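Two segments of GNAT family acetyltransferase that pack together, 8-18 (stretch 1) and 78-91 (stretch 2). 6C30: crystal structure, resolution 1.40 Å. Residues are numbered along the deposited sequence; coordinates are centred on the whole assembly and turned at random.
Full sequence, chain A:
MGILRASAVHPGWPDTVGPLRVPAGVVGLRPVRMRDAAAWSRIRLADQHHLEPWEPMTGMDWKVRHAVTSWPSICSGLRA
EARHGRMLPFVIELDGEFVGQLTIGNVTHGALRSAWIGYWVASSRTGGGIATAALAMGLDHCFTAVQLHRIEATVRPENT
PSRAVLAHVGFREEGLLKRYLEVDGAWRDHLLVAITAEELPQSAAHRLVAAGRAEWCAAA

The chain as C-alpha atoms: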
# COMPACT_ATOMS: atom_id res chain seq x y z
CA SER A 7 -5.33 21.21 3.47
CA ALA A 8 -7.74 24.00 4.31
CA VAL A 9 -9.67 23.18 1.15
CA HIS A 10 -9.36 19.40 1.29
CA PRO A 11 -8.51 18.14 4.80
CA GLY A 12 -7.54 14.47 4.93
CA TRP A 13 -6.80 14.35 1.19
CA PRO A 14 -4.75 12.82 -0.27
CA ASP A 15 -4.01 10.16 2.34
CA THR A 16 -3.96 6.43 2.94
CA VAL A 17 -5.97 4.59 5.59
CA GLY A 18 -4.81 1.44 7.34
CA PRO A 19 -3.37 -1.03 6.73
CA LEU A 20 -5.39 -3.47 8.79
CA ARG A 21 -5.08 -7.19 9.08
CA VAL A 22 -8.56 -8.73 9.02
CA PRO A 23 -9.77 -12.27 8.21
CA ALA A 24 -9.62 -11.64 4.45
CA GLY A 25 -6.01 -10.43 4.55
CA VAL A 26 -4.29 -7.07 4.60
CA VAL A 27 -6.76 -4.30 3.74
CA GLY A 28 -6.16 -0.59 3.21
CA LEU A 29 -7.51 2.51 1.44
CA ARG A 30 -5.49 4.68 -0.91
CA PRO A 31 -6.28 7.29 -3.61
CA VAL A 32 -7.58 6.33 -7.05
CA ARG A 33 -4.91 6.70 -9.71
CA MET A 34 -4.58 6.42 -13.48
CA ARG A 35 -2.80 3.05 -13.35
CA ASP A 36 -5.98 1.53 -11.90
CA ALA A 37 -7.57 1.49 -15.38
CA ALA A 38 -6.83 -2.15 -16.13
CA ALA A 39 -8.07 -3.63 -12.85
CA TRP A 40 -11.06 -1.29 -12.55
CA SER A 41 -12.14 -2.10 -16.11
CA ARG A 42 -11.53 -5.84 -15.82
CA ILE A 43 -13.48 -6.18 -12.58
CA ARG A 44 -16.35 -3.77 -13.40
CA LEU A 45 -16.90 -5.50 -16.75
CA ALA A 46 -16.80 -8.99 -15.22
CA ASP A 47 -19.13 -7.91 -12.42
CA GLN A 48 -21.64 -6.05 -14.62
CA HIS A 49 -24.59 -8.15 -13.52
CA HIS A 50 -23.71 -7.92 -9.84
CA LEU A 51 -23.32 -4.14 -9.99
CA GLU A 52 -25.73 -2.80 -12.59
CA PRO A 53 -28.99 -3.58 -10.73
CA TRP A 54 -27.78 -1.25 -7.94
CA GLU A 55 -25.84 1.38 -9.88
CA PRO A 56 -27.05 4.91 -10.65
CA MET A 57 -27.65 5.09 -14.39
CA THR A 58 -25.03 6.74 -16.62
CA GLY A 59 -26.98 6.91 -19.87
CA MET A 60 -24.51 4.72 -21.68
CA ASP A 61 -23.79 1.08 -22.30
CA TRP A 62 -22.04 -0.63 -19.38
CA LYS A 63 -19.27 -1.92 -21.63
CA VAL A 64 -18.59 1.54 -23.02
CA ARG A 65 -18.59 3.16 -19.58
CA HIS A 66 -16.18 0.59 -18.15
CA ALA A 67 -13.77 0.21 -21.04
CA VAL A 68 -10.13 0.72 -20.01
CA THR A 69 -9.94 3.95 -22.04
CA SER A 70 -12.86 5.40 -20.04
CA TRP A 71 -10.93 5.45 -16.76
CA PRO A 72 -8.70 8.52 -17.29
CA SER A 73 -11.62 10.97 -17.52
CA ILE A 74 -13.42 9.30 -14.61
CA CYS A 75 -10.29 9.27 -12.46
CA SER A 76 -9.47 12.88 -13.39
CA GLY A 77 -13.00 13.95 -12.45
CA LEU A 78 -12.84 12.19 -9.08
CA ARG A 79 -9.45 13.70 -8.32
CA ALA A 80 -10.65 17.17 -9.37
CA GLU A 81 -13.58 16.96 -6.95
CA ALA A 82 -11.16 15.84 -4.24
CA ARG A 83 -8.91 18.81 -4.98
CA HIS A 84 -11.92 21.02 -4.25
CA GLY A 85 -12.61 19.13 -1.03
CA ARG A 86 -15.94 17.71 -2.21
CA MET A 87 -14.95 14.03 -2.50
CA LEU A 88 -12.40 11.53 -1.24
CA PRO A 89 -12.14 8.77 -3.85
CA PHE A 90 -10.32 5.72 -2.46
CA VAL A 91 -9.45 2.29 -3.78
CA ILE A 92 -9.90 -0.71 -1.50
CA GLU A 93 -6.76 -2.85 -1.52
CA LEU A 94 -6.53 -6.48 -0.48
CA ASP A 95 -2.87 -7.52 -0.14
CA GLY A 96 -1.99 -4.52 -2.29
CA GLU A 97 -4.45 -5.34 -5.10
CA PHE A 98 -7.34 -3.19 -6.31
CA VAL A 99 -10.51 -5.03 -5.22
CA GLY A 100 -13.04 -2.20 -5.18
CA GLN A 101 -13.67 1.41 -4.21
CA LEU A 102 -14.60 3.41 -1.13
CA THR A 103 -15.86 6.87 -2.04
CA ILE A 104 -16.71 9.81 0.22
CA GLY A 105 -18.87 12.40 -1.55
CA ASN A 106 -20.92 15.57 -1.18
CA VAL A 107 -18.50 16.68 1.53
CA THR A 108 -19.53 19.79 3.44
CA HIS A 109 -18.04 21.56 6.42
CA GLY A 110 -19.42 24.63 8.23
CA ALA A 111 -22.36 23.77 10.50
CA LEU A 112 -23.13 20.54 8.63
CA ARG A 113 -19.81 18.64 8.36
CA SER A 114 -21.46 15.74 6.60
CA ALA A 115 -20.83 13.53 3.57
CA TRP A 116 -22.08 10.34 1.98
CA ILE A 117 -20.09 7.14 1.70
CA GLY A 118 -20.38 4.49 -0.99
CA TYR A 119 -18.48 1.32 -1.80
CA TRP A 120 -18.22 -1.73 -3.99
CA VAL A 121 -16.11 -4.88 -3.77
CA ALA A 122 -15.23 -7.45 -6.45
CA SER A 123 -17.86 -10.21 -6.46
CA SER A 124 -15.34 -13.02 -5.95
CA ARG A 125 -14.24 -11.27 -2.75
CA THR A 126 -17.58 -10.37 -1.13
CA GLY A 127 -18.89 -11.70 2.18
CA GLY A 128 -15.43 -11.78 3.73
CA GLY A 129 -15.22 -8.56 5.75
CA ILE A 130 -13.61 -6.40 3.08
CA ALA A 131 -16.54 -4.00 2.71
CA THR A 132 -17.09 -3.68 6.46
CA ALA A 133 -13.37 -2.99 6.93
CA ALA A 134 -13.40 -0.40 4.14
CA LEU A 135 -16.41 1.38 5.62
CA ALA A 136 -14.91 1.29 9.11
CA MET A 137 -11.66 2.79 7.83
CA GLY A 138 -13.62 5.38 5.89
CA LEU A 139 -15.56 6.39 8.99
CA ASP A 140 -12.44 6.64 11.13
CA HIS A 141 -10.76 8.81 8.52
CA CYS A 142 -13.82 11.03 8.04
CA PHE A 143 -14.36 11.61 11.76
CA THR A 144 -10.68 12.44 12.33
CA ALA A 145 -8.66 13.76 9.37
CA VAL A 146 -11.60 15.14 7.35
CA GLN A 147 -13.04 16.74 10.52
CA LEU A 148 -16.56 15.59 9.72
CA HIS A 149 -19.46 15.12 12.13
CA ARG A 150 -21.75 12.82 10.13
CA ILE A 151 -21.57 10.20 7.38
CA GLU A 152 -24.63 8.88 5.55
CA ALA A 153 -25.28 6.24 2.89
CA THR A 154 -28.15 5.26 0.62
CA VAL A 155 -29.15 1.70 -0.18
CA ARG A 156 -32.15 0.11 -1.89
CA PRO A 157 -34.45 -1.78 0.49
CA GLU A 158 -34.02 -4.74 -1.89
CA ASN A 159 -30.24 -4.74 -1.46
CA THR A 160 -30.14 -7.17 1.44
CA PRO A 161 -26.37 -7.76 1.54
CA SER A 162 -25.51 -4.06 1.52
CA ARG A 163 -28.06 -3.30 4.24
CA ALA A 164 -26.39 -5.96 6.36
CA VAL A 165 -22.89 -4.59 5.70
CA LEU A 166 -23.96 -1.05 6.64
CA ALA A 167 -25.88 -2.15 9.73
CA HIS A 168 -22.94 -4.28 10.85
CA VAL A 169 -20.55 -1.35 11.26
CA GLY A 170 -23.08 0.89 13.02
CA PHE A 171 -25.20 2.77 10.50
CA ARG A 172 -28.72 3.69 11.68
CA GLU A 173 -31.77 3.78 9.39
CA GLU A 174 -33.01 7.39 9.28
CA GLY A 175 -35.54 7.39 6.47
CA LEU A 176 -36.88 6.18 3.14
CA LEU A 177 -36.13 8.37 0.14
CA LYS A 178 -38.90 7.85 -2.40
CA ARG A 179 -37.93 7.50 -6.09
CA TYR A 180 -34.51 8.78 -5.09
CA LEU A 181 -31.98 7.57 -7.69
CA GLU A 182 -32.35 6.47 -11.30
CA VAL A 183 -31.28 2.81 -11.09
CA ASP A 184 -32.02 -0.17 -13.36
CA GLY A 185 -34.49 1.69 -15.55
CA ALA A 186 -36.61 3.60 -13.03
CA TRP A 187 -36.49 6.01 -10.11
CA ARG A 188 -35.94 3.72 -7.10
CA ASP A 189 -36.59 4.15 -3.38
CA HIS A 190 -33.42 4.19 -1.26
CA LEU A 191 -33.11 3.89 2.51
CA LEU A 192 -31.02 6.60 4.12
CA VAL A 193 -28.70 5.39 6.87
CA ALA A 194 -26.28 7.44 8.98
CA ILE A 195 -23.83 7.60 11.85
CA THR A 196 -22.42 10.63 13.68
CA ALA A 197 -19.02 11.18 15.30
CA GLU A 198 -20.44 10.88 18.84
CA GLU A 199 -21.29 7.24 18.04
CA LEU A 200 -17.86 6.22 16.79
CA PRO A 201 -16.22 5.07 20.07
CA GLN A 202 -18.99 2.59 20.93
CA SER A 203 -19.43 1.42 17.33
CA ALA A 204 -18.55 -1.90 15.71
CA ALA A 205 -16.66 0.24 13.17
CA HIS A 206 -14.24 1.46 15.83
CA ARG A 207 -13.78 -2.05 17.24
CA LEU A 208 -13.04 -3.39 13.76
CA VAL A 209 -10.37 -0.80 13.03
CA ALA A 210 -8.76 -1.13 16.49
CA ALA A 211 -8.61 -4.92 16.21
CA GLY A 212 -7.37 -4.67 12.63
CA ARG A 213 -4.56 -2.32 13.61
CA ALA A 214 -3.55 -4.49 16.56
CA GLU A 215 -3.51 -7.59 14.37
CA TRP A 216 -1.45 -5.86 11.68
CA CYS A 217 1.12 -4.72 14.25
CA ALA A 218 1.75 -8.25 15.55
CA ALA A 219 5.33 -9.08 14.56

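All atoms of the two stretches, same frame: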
# COMPACT_ATOMS: atom_id res chain seq x y z
N ALA A 8 -6.57 23.25 3.87
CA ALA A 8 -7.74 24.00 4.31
C ALA A 8 -8.91 23.59 3.43
O ALA A 8 -10.02 23.35 3.93
CB ALA A 8 -7.49 25.50 4.21
N VAL A 9 -8.65 23.48 2.13
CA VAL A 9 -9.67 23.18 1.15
C VAL A 9 -10.06 21.71 1.17
O VAL A 9 -11.24 21.37 1.06
CB VAL A 9 -9.20 23.56 -0.28
CG1 VAL A 9 -10.28 23.23 -1.31
CG2 VAL A 9 -8.82 25.03 -0.34
N HIS A 10 -9.08 20.83 1.32
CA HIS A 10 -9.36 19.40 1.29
C HIS A 10 -8.67 18.62 2.41
O HIS A 10 -7.77 17.82 2.17
CB HIS A 10 -9.00 18.81 -0.08
CG HIS A 10 -7.63 19.17 -0.59
ND1 HIS A 10 -6.49 18.50 -0.20
CD2 HIS A 10 -7.23 20.10 -1.49
CE1 HIS A 10 -5.44 19.01 -0.82
NE2 HIS A 10 -5.87 19.98 -1.61
N PRO A 11 -9.12 18.84 3.66
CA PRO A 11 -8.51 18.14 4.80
C PRO A 11 -8.61 16.62 4.65
O PRO A 11 -9.65 16.11 4.23
CB PRO A 11 -9.34 18.63 5.99
CG PRO A 11 -10.64 19.07 5.39
CD PRO A 11 -10.29 19.64 4.06
N GLY A 12 -7.53 15.91 4.98
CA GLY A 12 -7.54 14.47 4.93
C GLY A 12 -7.35 13.91 3.53
O GLY A 12 -7.47 12.71 3.33
N TRP A 13 -7.02 14.77 2.57
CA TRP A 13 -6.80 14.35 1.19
C TRP A 13 -5.57 15.03 0.59
O TRP A 13 -5.38 16.23 0.77
CB TRP A 13 -8.01 14.65 0.31
CG TRP A 13 -7.80 14.20 -1.10
CD1 TRP A 13 -7.35 14.94 -2.15
CD2 TRP A 13 -7.98 12.87 -1.59
NE1 TRP A 13 -7.25 14.16 -3.27
CE2 TRP A 13 -7.64 12.89 -2.96
CE3 TRP A 13 -8.41 11.67 -1.01
CZ2 TRP A 13 -7.72 11.74 -3.76
CZ3 TRP A 13 -8.48 10.54 -1.81
CH2 TRP A 13 -8.14 10.58 -3.16
N PRO A 14 -4.72 14.28 -0.14
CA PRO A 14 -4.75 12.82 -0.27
C PRO A 14 -4.16 12.16 0.96
O PRO A 14 -3.40 12.78 1.70
CB PRO A 14 -3.89 12.55 -1.52
CG PRO A 14 -2.99 13.72 -1.62
CD PRO A 14 -3.69 14.90 -1.00
N ASP A 15 -4.52 10.90 1.19
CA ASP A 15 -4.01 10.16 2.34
C ASP A 15 -4.25 8.69 2.08
O ASP A 15 -4.99 8.32 1.15
CB ASP A 15 -4.70 10.60 3.64
CG ASP A 15 -3.85 10.37 4.88
OD1 ASP A 15 -2.77 9.76 4.77
OD2 ASP A 15 -4.28 10.80 5.97
N THR A 16 -3.62 7.84 2.89
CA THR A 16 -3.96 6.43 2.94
C THR A 16 -4.64 6.15 4.27
O THR A 16 -4.56 6.95 5.21
CB THR A 16 -2.72 5.55 2.79
OG1 THR A 16 -1.85 5.73 3.91
CG2 THR A 16 -1.95 5.90 1.53
N VAL A 17 -5.34 5.02 4.35
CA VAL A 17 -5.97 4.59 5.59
C VAL A 17 -5.60 3.13 5.81
O VAL A 17 -5.55 2.35 4.86
CB VAL A 17 -7.50 4.76 5.57
CG1 VAL A 17 -8.07 4.58 6.97
CG2 VAL A 17 -7.89 6.14 5.01
N GLY A 18 -5.32 2.77 7.06
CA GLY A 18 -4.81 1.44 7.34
C GLY A 18 -3.29 1.43 7.21
O GLY A 18 -2.66 2.47 7.32
N LEU A 78 -12.85 12.49 -10.52
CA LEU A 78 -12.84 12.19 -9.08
C LEU A 78 -11.76 12.97 -8.35
O LEU A 78 -11.99 13.54 -7.29
CB LEU A 78 -12.63 10.69 -8.85
CG LEU A 78 -13.79 9.80 -9.29
CD1 LEU A 78 -13.38 8.33 -9.27
CD2 LEU A 78 -15.01 10.03 -8.41
N ARG A 79 -10.56 13.00 -8.94
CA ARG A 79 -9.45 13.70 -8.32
C ARG A 79 -9.66 15.22 -8.33
O ARG A 79 -9.24 15.90 -7.38
CB ARG A 79 -8.14 13.31 -9.03
CG ARG A 79 -7.77 11.85 -8.76
CD ARG A 79 -6.41 11.47 -9.32
NE ARG A 79 -5.36 12.25 -8.69
CZ ARG A 79 -4.69 11.89 -7.60
NH1 ARG A 79 -4.95 10.73 -6.99
NH2 ARG A 79 -3.77 12.70 -7.11
N ALA A 80 -10.33 15.74 -9.35
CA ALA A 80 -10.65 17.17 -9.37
C ALA A 80 -11.62 17.53 -8.25
O ALA A 80 -11.44 18.53 -7.55
CB ALA A 80 -11.22 17.56 -10.71
N GLU A 81 -12.66 16.72 -8.06
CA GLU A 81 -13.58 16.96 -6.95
C GLU A 81 -12.87 16.89 -5.61
O GLU A 81 -13.17 17.66 -4.69
CB GLU A 81 -14.73 15.97 -6.99
CG GLU A 81 -15.70 16.19 -8.13
CD GLU A 81 -16.32 17.58 -8.08
OE1 GLU A 81 -17.05 17.87 -7.11
OE2 GLU A 81 -16.06 18.37 -9.01
N ALA A 82 -11.91 15.97 -5.48
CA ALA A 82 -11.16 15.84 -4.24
C ALA A 82 -10.29 17.06 -3.99
O ALA A 82 -10.11 17.49 -2.85
CB ALA A 82 -10.32 14.57 -4.28
N ARG A 83 -9.74 17.61 -5.07
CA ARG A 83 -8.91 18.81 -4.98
C ARG A 83 -9.72 20.00 -4.46
O ARG A 83 -9.18 20.91 -3.83
CB ARG A 83 -8.31 19.11 -6.36
CG ARG A 83 -7.10 20.01 -6.36
CD ARG A 83 -6.30 19.85 -7.66
NE ARG A 83 -7.13 19.79 -8.86
CZ ARG A 83 -7.25 18.73 -9.66
NH1 ARG A 83 -6.59 17.60 -9.39
NH2 ARG A 83 -8.03 18.79 -10.73
N HIS A 84 -11.02 19.97 -4.72
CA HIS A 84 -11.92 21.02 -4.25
C HIS A 84 -12.56 20.66 -2.91
O HIS A 84 -13.43 21.38 -2.41
CB HIS A 84 -13.00 21.30 -5.29
CG HIS A 84 -12.46 21.88 -6.57
ND1 HIS A 84 -11.91 23.13 -6.64
CD2 HIS A 84 -12.40 21.36 -7.82
CE1 HIS A 84 -11.52 23.37 -7.88
NE2 HIS A 84 -11.80 22.31 -8.62
N GLY A 85 -12.15 19.53 -2.34
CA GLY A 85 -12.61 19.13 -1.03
C GLY A 85 -14.03 18.59 -0.98
O GLY A 85 -14.63 18.52 0.09
N ARG A 86 -14.56 18.20 -2.13
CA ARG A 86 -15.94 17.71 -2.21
C ARG A 86 -16.07 16.19 -2.20
O ARG A 86 -17.16 15.67 -1.96
CB ARG A 86 -16.62 18.27 -3.46
CG ARG A 86 -16.77 19.78 -3.39
CD ARG A 86 -17.72 20.30 -4.46
NE ARG A 86 -17.14 20.27 -5.80
CZ ARG A 86 -16.60 21.33 -6.40
NH1 ARG A 86 -16.57 22.50 -5.79
NH2 ARG A 86 -16.10 21.21 -7.62
N MET A 87 -14.97 15.49 -2.48
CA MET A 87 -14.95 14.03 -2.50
C MET A 87 -13.63 13.52 -1.97
O MET A 87 -12.63 14.23 -1.99
CB MET A 87 -15.16 13.49 -3.91
CG MET A 87 -16.49 13.87 -4.56
SD MET A 87 -16.73 13.10 -6.19
CE MET A 87 -17.23 11.46 -5.69
N LEU A 88 -13.64 12.27 -1.49
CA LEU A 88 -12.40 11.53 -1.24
C LEU A 88 -12.56 10.16 -1.89
O LEU A 88 -13.21 9.26 -1.35
CB LEU A 88 -12.09 11.38 0.26
CG LEU A 88 -11.74 12.65 1.04
CD1 LEU A 88 -12.96 13.43 1.50
CD2 LEU A 88 -10.85 12.30 2.23
N PRO A 89 -11.98 10.01 -3.08
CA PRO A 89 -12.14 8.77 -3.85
C PRO A 89 -11.01 7.76 -3.59
O PRO A 89 -9.91 7.90 -4.11
CB PRO A 89 -12.12 9.26 -5.30
CG PRO A 89 -11.22 10.48 -5.26
CD PRO A 89 -11.47 11.12 -3.90
N PHE A 90 -11.30 6.76 -2.77
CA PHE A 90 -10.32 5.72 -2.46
C PHE A 90 -10.55 4.43 -3.22
O PHE A 90 -11.66 4.10 -3.66
CB PHE A 90 -10.35 5.38 -0.96
CG PHE A 90 -9.96 6.50 -0.05
CD1 PHE A 90 -8.62 6.79 0.17
CD2 PHE A 90 -10.93 7.22 0.65
CE1 PHE A 90 -8.25 7.81 1.05
CE2 PHE A 90 -10.57 8.25 1.52
CZ PHE A 90 -9.22 8.54 1.71
N VAL A 91 -9.45 3.68 -3.33
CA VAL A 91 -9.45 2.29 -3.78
C VAL A 91 -9.31 1.42 -2.54
O VAL A 91 -8.55 1.75 -1.62
CB VAL A 91 -8.31 2.02 -4.77
CG1 VAL A 91 -8.07 0.53 -4.96
CG2 VAL A 91 -8.60 2.72 -6.09
O HOH W 1 -7.03 14.95 -6.04

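Two segments can hold together without a single direct hydrogen bond between them, provided one large aromatic side chain is well enclosed; residues 8-18 and 78-91 illustrate the point. The backbones come closest where a type II turn, His10 to Trp13, meets the end of a helix. There Gly85 closes a Schellman motif at positive phi, and its CA lies 3.4 Å from Val9 O in a CA-H...O contact. A CB on Gly85 would sit about 2.0 Å from that same oxygen, so the close approach depends on glycine.

Apolar packing centres on Trp13. Over its indole face, Ala82 CB stands 3.5 Å from the centroid of the five-membered ring and Pro89 CD 3.8 Å from that of the six-membered ring, both CH-pi contacts that set C-H groups against the pi cloud. Leu88 adds a contact, CB to Trp13 CE3 at 3.9 Å. The edge of Trp13 also points at the face of Phe90, with planes at 69° and CZ3 of Trp13 4.0 Å from CE1 of Phe90.

Polar linkage is left to solvent. One water accepts from Trp13 NE1 (2.9 Å) and donates to Arg79 O (2.8 Å), satisfying the indole N-H. Within its own stretch, His10 ND1 donates to Trp13 O at 2.7 Å, bracing the turn.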